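Local coordinates for protein ribonucleoside-diphosphate reductase (Pseudomonas aeruginosa, PDB 5IM3) that binds the allosteric nucleotide dATP in an N-terminal ATP cone and probably reduces ribonucleoside diphosphates to the deoxyribonucleotides needed for DNA synthesis, at residues A118-Y121 / V122-R125; Q102-V105 / E106-L109; V51-T54 / K55-A59; G94-H97 / I98-Q102. All coordinates share one frame; numbering follows the deposited sequence.

Contact 1. Residues A118-Y121 / V122-R125; sequences ARDY and VIYR. With DTP (2'-deoxyadenosine 5'-triphosphate), chain D.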
# COMPACT_ATOMS: atom_id res chain seq x y z
N ALA A 118 7.56 -53.41 12.20
CA ALA A 118 8.72 -52.64 11.78
C ALA A 118 9.79 -52.63 12.87
O ALA A 118 10.98 -52.84 12.59
CB ALA A 118 8.31 -51.22 11.41
N ARG A 119 9.39 -52.39 14.12
CA ARG A 119 10.37 -52.26 15.19
C ARG A 119 11.03 -53.60 15.49
O ARG A 119 12.23 -53.65 15.80
CB ARG A 119 9.72 -51.68 16.45
CG ARG A 119 9.03 -52.70 17.34
CD ARG A 119 8.23 -52.00 18.43
NE ARG A 119 9.00 -50.97 19.13
CZ ARG A 119 9.82 -51.21 20.15
NH1 ARG A 119 10.00 -52.44 20.60
NH2 ARG A 119 10.48 -50.20 20.71
N ASP A 120 10.28 -54.70 15.39
CA ASP A 120 10.90 -56.00 15.59
C ASP A 120 11.77 -56.38 14.40
O ASP A 120 12.75 -57.12 14.56
CB ASP A 120 9.83 -57.06 15.85
CG ASP A 120 9.23 -56.94 17.24
OD1 ASP A 120 10.00 -56.93 18.22
OD2 ASP A 120 7.99 -56.82 17.35
N TYR A 121 11.45 -55.86 13.22
CA TYR A 121 12.35 -56.01 12.08
C TYR A 121 13.66 -55.28 12.34
O TYR A 121 14.75 -55.83 12.13
CB TYR A 121 11.68 -55.48 10.81
CG TYR A 121 12.36 -55.92 9.53
CD1 TYR A 121 13.49 -55.27 9.07
CD2 TYR A 121 11.85 -56.98 8.78
CE1 TYR A 121 14.12 -55.67 7.90
CE2 TYR A 121 12.47 -57.38 7.61
CZ TYR A 121 13.60 -56.72 7.17
OH TYR A 121 14.22 -57.11 6.01
N VAL A 122 13.58 -54.03 12.81
CA VAL A 122 14.77 -53.26 13.14
C VAL A 122 15.59 -53.99 14.20
O VAL A 122 16.80 -54.19 14.05
CB VAL A 122 14.39 -51.84 13.60
CG1 VAL A 122 15.56 -51.16 14.30
CG2 VAL A 122 13.91 -51.01 12.42
N ILE A 123 14.94 -54.37 15.30
CA ILE A 123 15.64 -54.98 16.42
C ILE A 123 16.40 -56.22 15.97
O ILE A 123 17.61 -56.37 16.21
CB ILE A 123 14.65 -55.31 17.56
CG1 ILE A 123 14.19 -54.02 18.24
CG2 ILE A 123 15.28 -56.27 18.57
CD1 ILE A 123 12.98 -54.20 19.14
N TYR A 124 15.69 -57.15 15.31
CA TYR A 124 16.33 -58.37 14.84
C TYR A 124 17.47 -58.07 13.88
O TYR A 124 18.56 -58.64 13.99
CB TYR A 124 15.28 -59.27 14.17
CG TYR A 124 15.83 -60.58 13.64
CD1 TYR A 124 16.44 -60.65 12.39
CD2 TYR A 124 15.72 -61.75 14.39
CE1 TYR A 124 16.93 -61.84 11.91
CE2 TYR A 124 16.22 -62.94 13.90
CZ TYR A 124 16.82 -62.98 12.66
OH TYR A 124 17.31 -64.17 12.17
N ARG A 125 17.24 -57.16 12.93
CA ARG A 125 18.29 -56.82 11.98
C ARG A 125 19.50 -56.24 12.69
O ARG A 125 20.64 -56.47 12.27
CB ARG A 125 17.75 -55.82 10.95
CG ARG A 125 18.81 -55.30 9.99
CD ARG A 125 18.29 -54.14 9.19
NE ARG A 125 19.35 -53.46 8.45
CZ ARG A 125 19.19 -52.33 7.78
NH1 ARG A 125 18.00 -51.74 7.75
NH2 ARG A 125 20.21 -51.79 7.13
PG DTP D . 22.30 -62.62 8.83
O1G DTP D . 21.87 -63.21 7.58
O2G DTP D . 22.14 -63.52 10.01
O3G DTP D . 23.70 -62.09 8.79
PB DTP D . 20.04 -60.82 8.51
O1B DTP D . 20.08 -60.90 7.04
O2B DTP D . 19.75 -59.39 8.94
O3B DTP D . 21.41 -61.34 9.14
PA DTP D . 18.38 -63.18 8.48
O1A DTP D . 18.03 -64.11 9.57
O2A DTP D . 19.40 -63.80 7.51
O3A DTP D . 18.96 -61.82 9.08
O5' DTP D . 17.16 -62.66 7.63
C5' DTP D . 15.93 -62.33 8.29
C4' DTP D . 15.49 -60.92 7.98
O4' DTP D . 14.06 -60.84 8.10
C3' DTP D . 16.07 -59.84 8.91
O3' DTP D . 16.74 -58.83 8.16
C2' DTP D . 14.85 -59.24 9.61
C1' DTP D . 13.72 -60.21 9.32
N9 DTP D . 13.50 -61.24 10.34
C8 DTP D . 13.81 -62.57 10.31
N7 DTP D . 13.53 -63.21 11.42
C5 DTP D . 12.99 -62.23 12.24
C6 DTP D . 12.49 -62.26 13.55
N6 DTP D . 12.52 -63.35 14.33
N1 DTP D . 12.00 -61.12 14.07
C2 DTP D . 12.01 -60.02 13.31
N3 DTP D . 12.47 -59.86 12.07
C4 DTP D . 12.95 -61.01 11.58

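Contact 2. Residues Q102-V105 / E106-L109; sequences QDQV and ELAL. With DTP (2'-deoxyadenosine 5'-triphosphate), chain C; DTP (2'-deoxyadenosine 5'-triphosphate), chain D.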
# COMPACT_ATOMS: atom_id res chain seq x y z
N GLN A 102 17.51 -53.58 2.82
CA GLN A 102 17.00 -53.65 4.18
C GLN A 102 16.41 -52.31 4.61
O GLN A 102 15.36 -52.27 5.27
CB GLN A 102 18.13 -54.07 5.14
CG GLN A 102 18.59 -55.51 4.99
CD GLN A 102 17.67 -56.49 5.69
OE1 GLN A 102 16.49 -56.60 5.36
NE2 GLN A 102 18.20 -57.20 6.68
N ASP A 103 17.06 -51.21 4.25
CA ASP A 103 16.55 -49.89 4.62
C ASP A 103 15.21 -49.60 3.94
O ASP A 103 14.30 -49.06 4.57
CB ASP A 103 17.57 -48.81 4.25
CG ASP A 103 18.70 -48.72 5.26
OD1 ASP A 103 18.83 -49.63 6.11
OD2 ASP A 103 19.47 -47.73 5.21
N GLN A 104 15.08 -49.97 2.66
CA GLN A 104 13.82 -49.73 1.97
C GLN A 104 12.72 -50.66 2.46
O GLN A 104 11.54 -50.29 2.42
CB GLN A 104 14.01 -49.88 0.46
CG GLN A 104 14.82 -48.76 -0.17
CD GLN A 104 14.11 -47.41 -0.09
OE1 GLN A 104 12.89 -47.34 -0.20
NE2 GLN A 104 14.88 -46.35 0.11
N VAL A 105 13.07 -51.85 2.94
CA VAL A 105 12.07 -52.74 3.54
C VAL A 105 11.53 -52.11 4.81
O VAL A 105 10.31 -52.07 5.03
CB VAL A 105 12.68 -54.13 3.80
CG1 VAL A 105 11.78 -54.95 4.72
CG2 VAL A 105 12.89 -54.87 2.48
N GLU A 106 12.41 -51.63 5.68
CA GLU A 106 11.96 -50.94 6.89
C GLU A 106 11.09 -49.75 6.53
O GLU A 106 10.08 -49.49 7.19
CB GLU A 106 13.16 -50.49 7.73
CG GLU A 106 13.95 -51.62 8.37
CD GLU A 106 15.13 -51.12 9.20
OE1 GLU A 106 15.37 -49.89 9.22
OE2 GLU A 106 15.81 -51.96 9.83
N LEU A 107 11.47 -49.01 5.49
CA LEU A 107 10.70 -47.83 5.09
C LEU A 107 9.27 -48.22 4.73
O LEU A 107 8.31 -47.58 5.17
CB LEU A 107 11.39 -47.13 3.92
CG LEU A 107 10.68 -45.89 3.36
CD1 LEU A 107 10.52 -44.81 4.43
CD2 LEU A 107 11.43 -45.34 2.15
N ALA A 108 9.11 -49.28 3.93
CA ALA A 108 7.77 -49.69 3.50
C ALA A 108 6.93 -50.13 4.69
O ALA A 108 5.76 -49.74 4.81
CB ALA A 108 7.88 -50.81 2.47
N LEU A 109 7.50 -50.94 5.58
CA LEU A 109 6.78 -51.34 6.79
C LEU A 109 6.38 -50.13 7.61
O LEU A 109 5.26 -50.06 8.14
CB LEU A 109 7.64 -52.29 7.62
CG LEU A 109 7.72 -53.74 7.16
CD1 LEU A 109 8.92 -54.44 7.80
CD2 LEU A 109 6.43 -54.48 7.50
PG DTP C . 21.72 -65.02 4.29
O1G DTP C . 21.03 -66.17 3.64
O2G DTP C . 20.84 -64.32 5.34
O3G DTP C . 23.02 -65.43 4.96
PB DTP C . 21.39 -62.43 3.21
O1B DTP C . 21.43 -61.79 4.55
O2B DTP C . 22.02 -61.54 2.15
O3B DTP C . 22.07 -63.87 3.26
PA DTP C . 18.71 -62.92 3.93
O1A DTP C . 17.62 -63.76 3.40
O2A DTP C . 19.25 -63.36 5.30
O3A DTP C . 19.89 -62.80 2.87
O5' DTP C . 18.31 -61.43 4.03
C5' DTP C . 17.78 -60.87 2.82
C4' DTP C . 17.72 -59.37 2.89
O4' DTP C . 18.39 -58.82 1.74
C3' DTP C . 16.31 -58.82 2.80
O3' DTP C . 16.21 -57.51 3.37
C2' DTP C . 16.06 -58.79 1.30
C1' DTP C . 17.45 -58.62 0.69
N9 DTP C . 17.75 -59.57 -0.39
C8 DTP C . 18.22 -60.85 -0.30
N7 DTP C . 18.30 -61.47 -1.45
C5 DTP C . 17.84 -60.53 -2.36
C6 DTP C . 17.68 -60.58 -3.76
N6 DTP C . 17.84 -61.68 -4.49
N1 DTP C . 17.24 -59.45 -4.37
C2 DTP C . 16.98 -58.37 -3.62
N3 DTP C . 17.06 -58.23 -2.30
C4 DTP C . 17.51 -59.35 -1.72
PG DTP D . 22.30 -62.62 8.83
O1G DTP D . 21.87 -63.21 7.58
O2G DTP D . 22.14 -63.52 10.01
O3G DTP D . 23.70 -62.09 8.79
PB DTP D . 20.04 -60.82 8.51
O1B DTP D . 20.08 -60.90 7.04
O2B DTP D . 19.75 -59.39 8.94
O3B DTP D . 21.41 -61.34 9.14
PA DTP D . 18.38 -63.18 8.48
O1A DTP D . 18.03 -64.11 9.57
O2A DTP D . 19.40 -63.80 7.51
O3A DTP D . 18.96 -61.82 9.08
O5' DTP D . 17.16 -62.66 7.63
C5' DTP D . 15.93 -62.33 8.29
C4' DTP D . 15.49 -60.92 7.98
O4' DTP D . 14.06 -60.84 8.10
C3' DTP D . 16.07 -59.84 8.91
O3' DTP D . 16.74 -58.83 8.16
C2' DTP D . 14.85 -59.24 9.61
C1' DTP D . 13.72 -60.21 9.32
N9 DTP D . 13.50 -61.24 10.34
C8 DTP D . 13.81 -62.57 10.31
N7 DTP D . 13.53 -63.21 11.42
C5 DTP D . 12.99 -62.23 12.24
C6 DTP D . 12.49 -62.26 13.55
N6 DTP D . 12.52 -63.35 14.33
N1 DTP D . 12.00 -61.12 14.07
C2 DTP D . 12.01 -60.02 13.31
N3 DTP D . 12.47 -59.86 12.07
C4 DTP D . 12.95 -61.01 11.58

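Contact 3. Residues V51-T54 / K55-A59; sequences VAIT and KAFLA. With DTP (2'-deoxyadenosine 5'-triphosphate), chain D.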
# COMPACT_ATOMS: atom_id res chain seq x y z
N VAL A 51 10.08 -63.32 1.77
CA VAL A 51 10.36 -64.20 2.90
C VAL A 51 10.77 -63.38 4.12
O VAL A 51 10.30 -63.62 5.24
CB VAL A 51 11.44 -65.23 2.52
CG1 VAL A 51 11.95 -65.97 3.74
CG2 VAL A 51 10.89 -66.22 1.50
N ALA A 52 11.64 -62.39 3.92
CA ALA A 52 12.14 -61.60 5.04
C ALA A 52 11.00 -60.92 5.79
O ALA A 52 10.89 -61.04 7.02
CB ALA A 52 13.15 -60.57 4.55
N ILE A 53 10.14 -60.21 5.07
CA ILE A 53 9.03 -59.50 5.71
C ILE A 53 8.08 -60.49 6.37
O ILE A 53 7.55 -60.23 7.46
CB ILE A 53 8.30 -58.61 4.68
CG1 ILE A 53 9.27 -57.61 4.05
CG2 ILE A 53 7.13 -57.88 5.34
CD1 ILE A 53 8.65 -56.75 2.98
N THR A 54 7.83 -61.63 5.72
CA THR A 54 6.94 -62.63 6.30
C THR A 54 7.48 -63.16 7.62
O THR A 54 6.72 -63.38 8.57
CB THR A 54 6.71 -63.77 5.31
OG1 THR A 54 6.22 -63.25 4.07
CG2 THR A 54 5.71 -64.77 5.87
N LYS A 55 8.80 -63.37 7.70
CA LYS A 55 9.41 -63.78 8.96
C LYS A 55 9.06 -62.80 10.08
O LYS A 55 8.75 -63.21 11.20
CB LYS A 55 10.93 -63.88 8.82
CG LYS A 55 11.43 -64.98 7.89
CD LYS A 55 12.95 -65.14 8.03
CE LYS A 55 13.58 -65.94 6.90
NZ LYS A 55 14.82 -65.29 6.37
N ALA A 56 9.11 -61.50 9.78
CA ALA A 56 8.87 -60.49 10.81
C ALA A 56 7.41 -60.47 11.25
O ALA A 56 7.12 -60.20 12.42
CB ALA A 56 9.30 -59.11 10.31
N PHE A 57 6.48 -60.73 10.33
CA PHE A 57 5.08 -60.82 10.73
C PHE A 57 4.84 -62.04 11.61
O PHE A 57 4.15 -61.95 12.64
CB PHE A 57 4.18 -60.86 9.50
CG PHE A 57 3.81 -59.50 8.97
CD1 PHE A 57 2.71 -58.82 9.49
CD2 PHE A 57 4.55 -58.91 7.96
CE1 PHE A 57 2.37 -57.57 9.00
CE2 PHE A 57 4.21 -57.66 7.48
CZ PHE A 57 3.12 -56.99 8.00
N LEU A 58 5.40 -63.19 11.23
CA LEU A 58 5.23 -64.40 12.01
C LEU A 58 5.96 -64.36 13.34
O LEU A 58 5.70 -65.20 14.20
CB LEU A 58 5.69 -65.62 11.21
CG LEU A 58 4.69 -66.10 10.15
CD1 LEU A 58 5.36 -67.09 9.21
CD2 LEU A 58 3.46 -66.71 10.80
N ALA A 59 6.87 -63.40 13.53
CA ALA A 59 7.57 -63.29 14.80
C ALA A 59 6.72 -62.58 15.85
O ALA A 59 6.66 -63.01 17.00
CB ALA A 59 8.90 -62.56 14.61
PG DTP D . 22.30 -62.62 8.83
O1G DTP D . 21.87 -63.21 7.58
O2G DTP D . 22.14 -63.52 10.01
O3G DTP D . 23.70 -62.09 8.79
PB DTP D . 20.04 -60.82 8.51
O1B DTP D . 20.08 -60.90 7.04
O2B DTP D . 19.75 -59.39 8.94
O3B DTP D . 21.41 -61.34 9.14
PA DTP D . 18.38 -63.18 8.48
O1A DTP D . 18.03 -64.11 9.57
O2A DTP D . 19.40 -63.80 7.51
O3A DTP D . 18.96 -61.82 9.08
O5' DTP D . 17.16 -62.66 7.63
C5' DTP D . 15.93 -62.33 8.29
C4' DTP D . 15.49 -60.92 7.98
O4' DTP D . 14.06 -60.84 8.10
C3' DTP D . 16.07 -59.84 8.91
O3' DTP D . 16.74 -58.83 8.16
C2' DTP D . 14.85 -59.24 9.61
C1' DTP D . 13.72 -60.21 9.32
N9 DTP D . 13.50 -61.24 10.34
C8 DTP D . 13.81 -62.57 10.31
N7 DTP D . 13.53 -63.21 11.42
C5 DTP D . 12.99 -62.23 12.24
C6 DTP D . 12.49 -62.26 13.55
N6 DTP D . 12.52 -63.35 14.33
N1 DTP D . 12.00 -61.12 14.07
C2 DTP D . 12.01 -60.02 13.31
N3 DTP D . 12.47 -59.86 12.07
C4 DTP D . 12.95 -61.01 11.58

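Contact 4. Residues G94-H97 / I98-Q102; sequences GTIH and IEEIQ. With DTP (2'-deoxyadenosine 5'-triphosphate), chain C; DTP (2'-deoxyadenosine 5'-triphosphate), chain D.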
# COMPACT_ATOMS: atom_id res chain seq x y z
N GLY A 94 20.72 -52.82 -12.83
CA GLY A 94 21.65 -52.10 -11.98
C GLY A 94 22.18 -53.00 -10.88
O GLY A 94 22.00 -54.21 -10.91
N THR A 95 22.84 -52.37 -9.91
CA THR A 95 23.37 -53.08 -8.75
C THR A 95 23.14 -52.23 -7.51
O THR A 95 23.40 -51.03 -7.52
CB THR A 95 24.86 -53.40 -8.91
OG1 THR A 95 25.57 -52.19 -9.21
CG2 THR A 95 25.07 -54.41 -10.02
N ILE A 96 22.67 -52.87 -6.44
CA ILE A 96 22.37 -52.19 -5.18
C ILE A 96 22.92 -53.02 -4.03
O ILE A 96 23.11 -54.23 -4.13
CB ILE A 96 20.85 -51.97 -5.00
CG1 ILE A 96 20.09 -53.26 -5.34
CG2 ILE A 96 20.38 -50.81 -5.86
CD1 ILE A 96 18.60 -53.18 -5.08
N HIS A 97 23.18 -52.34 -2.92
CA HIS A 97 23.75 -52.99 -1.75
C HIS A 97 22.66 -53.68 -0.95
O HIS A 97 21.49 -53.29 -0.96
CB HIS A 97 24.49 -51.98 -0.87
CG HIS A 97 25.81 -51.55 -1.43
ND1 HIS A 97 25.95 -50.46 -2.27
CD2 HIS A 97 27.05 -52.07 -1.28
CE1 HIS A 97 27.22 -50.33 -2.60
NE2 HIS A 97 27.91 -51.29 -2.01
N ILE A 98 23.06 -54.74 -0.23
CA ILE A 98 22.11 -55.52 0.54
C ILE A 98 21.49 -54.66 1.64
O ILE A 98 20.29 -54.76 1.93
CB ILE A 98 22.79 -56.77 1.12
CG1 ILE A 98 21.75 -57.78 1.62
CG2 ILE A 98 23.77 -56.40 2.22
CD1 ILE A 98 21.16 -58.62 0.50
N GLU A 99 22.30 -53.79 2.26
CA GLU A 99 21.78 -52.89 3.29
C GLU A 99 20.86 -51.83 2.69
O GLU A 99 19.97 -51.32 3.37
CB GLU A 99 22.93 -52.23 4.04
CG GLU A 99 23.89 -53.21 4.69
CD GLU A 99 23.24 -54.04 5.78
OE1 GLU A 99 22.40 -53.50 6.53
OE2 GLU A 99 23.55 -55.25 5.88
N GLU A 100 21.08 -51.48 1.42
CA GLU A 100 20.19 -50.54 0.74
C GLU A 100 18.78 -51.11 0.62
O GLU A 100 17.80 -50.35 0.65
CB GLU A 100 20.76 -50.20 -0.64
CG GLU A 100 20.47 -48.79 -1.12
CD GLU A 100 21.36 -48.38 -2.29
OE1 GLU A 100 22.50 -48.88 -2.37
OE2 GLU A 100 20.92 -47.56 -3.12
N ILE A 101 18.66 -52.43 0.51
CA ILE A 101 17.35 -53.08 0.43
C ILE A 101 16.72 -53.18 1.81
O ILE A 101 15.53 -52.92 1.98
CB ILE A 101 17.50 -54.46 -0.23
CG1 ILE A 101 18.21 -54.32 -1.58
CG2 ILE A 101 16.12 -55.13 -0.37
CD1 ILE A 101 18.54 -55.62 -2.22
N GLN A 102 17.51 -53.58 2.82
CA GLN A 102 17.00 -53.65 4.18
C GLN A 102 16.41 -52.31 4.61
O GLN A 102 15.36 -52.27 5.27
CB GLN A 102 18.13 -54.07 5.14
CG GLN A 102 18.59 -55.51 4.99
CD GLN A 102 17.67 -56.49 5.69
OE1 GLN A 102 16.49 -56.60 5.36
NE2 GLN A 102 18.20 -57.20 6.68
PG DTP C . 21.72 -65.02 4.29
O1G DTP C . 21.03 -66.17 3.64
O2G DTP C . 20.84 -64.32 5.34
O3G DTP C . 23.02 -65.43 4.96
PB DTP C . 21.39 -62.43 3.21
O1B DTP C . 21.43 -61.79 4.55
O2B DTP C . 22.02 -61.54 2.15
O3B DTP C . 22.07 -63.87 3.26
PA DTP C . 18.71 -62.92 3.93
O1A DTP C . 17.62 -63.76 3.40
O2A DTP C . 19.25 -63.36 5.30
O3A DTP C . 19.89 -62.80 2.87
O5' DTP C . 18.31 -61.43 4.03
C5' DTP C . 17.78 -60.87 2.82
C4' DTP C . 17.72 -59.37 2.89
O4' DTP C . 18.39 -58.82 1.74
C3' DTP C . 16.31 -58.82 2.80
O3' DTP C . 16.21 -57.51 3.37
C2' DTP C . 16.06 -58.79 1.30
C1' DTP C . 17.45 -58.62 0.69
N9 DTP C . 17.75 -59.57 -0.39
C8 DTP C . 18.22 -60.85 -0.30
N7 DTP C . 18.30 -61.47 -1.45
C5 DTP C . 17.84 -60.53 -2.36
C6 DTP C . 17.68 -60.58 -3.76
N6 DTP C . 17.84 -61.68 -4.49
N1 DTP C . 17.24 -59.45 -4.37
C2 DTP C . 16.98 -58.37 -3.62
N3 DTP C . 17.06 -58.23 -2.30
C4 DTP C . 17.51 -59.35 -1.72
PG DTP D . 22.30 -62.62 8.83
O1G DTP D . 21.87 -63.21 7.58
O2G DTP D . 22.14 -63.52 10.01
O3G DTP D . 23.70 -62.09 8.79
PB DTP D . 20.04 -60.82 8.51
O1B DTP D . 20.08 -60.90 7.04
O2B DTP D . 19.75 -59.39 8.94
O3B DTP D . 21.41 -61.34 9.14
PA DTP D . 18.38 -63.18 8.48
O1A DTP D . 18.03 -64.11 9.57
O2A DTP D . 19.40 -63.80 7.51
O3A DTP D . 18.96 -61.82 9.08
O5' DTP D . 17.16 -62.66 7.63
C5' DTP D . 15.93 -62.33 8.29
C4' DTP D . 15.49 -60.92 7.98
O4' DTP D . 14.06 -60.84 8.10
C3' DTP D . 16.07 -59.84 8.91
O3' DTP D . 16.74 -58.83 8.16
C2' DTP D . 14.85 -59.24 9.61
C1' DTP D . 13.72 -60.21 9.32
N9 DTP D . 13.50 -61.24 10.34
C8 DTP D . 13.81 -62.57 10.31
N7 DTP D . 13.53 -63.21 11.42
C5 DTP D . 12.99 -62.23 12.24
C6 DTP D . 12.49 -62.26 13.55
N6 DTP D . 12.52 -63.35 14.33
N1 DTP D . 12.00 -61.12 14.07
C2 DTP D . 12.01 -60.02 13.31
N3 DTP D . 12.47 -59.86 12.07
C4 DTP D . 12.95 -61.01 11.58

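Contact 1. Residues A118-Y121 / V122-R125
Y124 N donates to D120 O at 3.0 Å in one turn of helix 115-138, the turn whose Y121 and Y124 hold one dATP (chain D). This is the tight side. The Y124 ring lies with one face over the adenine, its CD2 3.4 Å from C6 of the base. With CG anti to the backbone N (chi1 -180°), the ring runs on towards the phosphates, where Y124 OH gives a 2.7 Å hydrogen bond to O1A of the same dATP. Y121 offers its own ring face to the sugar, its CE2 3.5 Å from C1' of the nucleotide, and its hydroxyl is probably hydrogen-bonded to OE1 of Q102. A tyrosine suits both places, since a flat apolar face and a polar end serve at once. The helix is one of four bundled beneath a small three-stranded sheet, the fold of the ATP cone. Within the helix its other side is looser and partly exposed: I123 CD1 rests 3.8 Å from NH1 of R119 and 4.1 Å from OD1 of D120, the side chains lying alongside and pointing the same way. I123 also packs on E126 of the second subunit, and the R119 guanidinium forms salt bridges with E106 and E126 of that subunit.

Contact 2. Residues Q102-V105 / E106-L109
E106 N donates to Q102 O across 3.0 Å within helix 98-111 of the four-helix ATP cone. The Q102 backbone belongs to the helix, while its side chain belongs to the nucleotides: NE2 hydrogen-bonds O3' of one dATP (chain D) at 2.6 Å. The chain bends at chi2 (-80°), which turns the amide in between the two bound nucleotides. OE1 lies next to the sugar of the other dATP (chain C), at a modelled separation too short to be trusted. A glutamine fits here because a single flat group carries both a donor and an acceptor.

The next shell is charged. R125 packs on Q102 and forms salt bridges with both D103 and E106, two acids placed so that OD1 of D103 and OE1 of E106 stand 4.7 Å apart; the shared cation probably eases their repulsion. E106 OE1 reaches further, to a hydrogen bond with Q115 of the second subunit, so the shell behind the nucleotide site is also part of the subunit interface.

Towards helices 69-88 and 46-60 the chemistry turns mostly apolar. A108 is small enough to let Q81 and V82 of helix 69-88 come close, and the branched V105 and L109 meet I53. On a partly exposed side Q104 folds back alongside L107, its OE1 3.4 Å from CD2 of L107. One turn apart on the buried side, CG1 of V105 faces CD1 of L109 at 4.2 Å.

Contact 3. Residues V51-T54 / K55-A59
The carbonyl oxygen of I53 is gripped twice: F57 N donates to it at 3.1 Å, and A56 N adds a weak, strongly bent bond. The edge of the F57 ring closes in as well, CD2 lying 3.3 Å from that same I53 O. CG2 of I53, anti to the backbone N, runs beside F57 and meets the ring in its plane, 3.6 Å from CE2 of F57. A branched chain and an aromatic ring thus form one continuous apolar patch on this face of helix 46-60.

Small side chains are needed on the face towards dATP (chain D), where three alanines let the nucleotide settle close to the backbone. CB of A59 is 3.5 Å from N1 of the adenine, CB of A56 3.7 Å from N3, and A52 borders the sugar. CB of K55 lies over the base, 3.5 Å from C8 of the dATP; the rest of the chain runs past the rim of the imidazole part, and its CE lies 3.6 Å from CG1 of V51. Its ammonium ends near the sugar-phosphate linkage, where a positive charge would probably help to balance the triphosphate. T54 OG1 is hydrogen-bonded to the carbonyl oxygen of T50 one turn back.

I53 and F57 look into the bundle, against helices 69-88 and 98-111, while A52 and A56 meet Y121 of helix 115-138 beside the nucleotide.

Contact 4. Residues G94-H97 / I98-Q102
At H97 the chain passes directly from strand 95-97 into helix 98-111, the short axes standing 72° apart, and H97, in the N-cap position, accepts two weak hydrogen bonds at its carbonyl oxygen, from E100 N at 3.0 Å and I101 N at 3.3 Å. On the inner side I96 and I101 cross at about a right angle. The first torsion of I96 (chi1 46°) sets CG1 between the backbone N and the carbonyl carbon and places CD1 of I96 3.7 Å from CG1 of I101. I101 then touches the adenine of one dATP (chain C), and I98 lies against its sugar; CD1 of I98 is modelled only 3.0 Å from O4' of that dATP, an unusually close approach. Isoleucines suit such a wall, filling it with apolar branches on both the strand and the helix. The outer side is polar and exposed: OE1 of E100 sits at the edge of the H97 ring, in its plane, 3.8 Å from ND1 of H97, with the carboxylate and imidazole planes 21° apart. E99, whose side chain leads away from the strand, forms salt bridges with R125 and with the dATP-binding R37. Strand 95-97 is an outer strand of the three-stranded sheet, parallel to strand 33-35, while I96 and I101 together pack on F86 of helix 69-88.

All four contacts lie in one ATP cone. Contact 2 is the most buried; the others are partly buried, and contact 4 also has exposed polar residues. Contacts 2 and 4 share helix 98-111 and Q102, whereas contacts 1 and 3 belong to helices 115-138 and 46-60, which line opposite faces of the chain D adenine with tyrosine and with alanine and lysine. Contact 4 covers the other dATP with isoleucines, and Q102 stands between the two nucleotides. R125 of contact 1 ties into the acids of contacts 2 and 4; contacts 2 and 3 instead meet through aliphatic and aromatic groups. Contacts 1 and 2 also reach the second subunit.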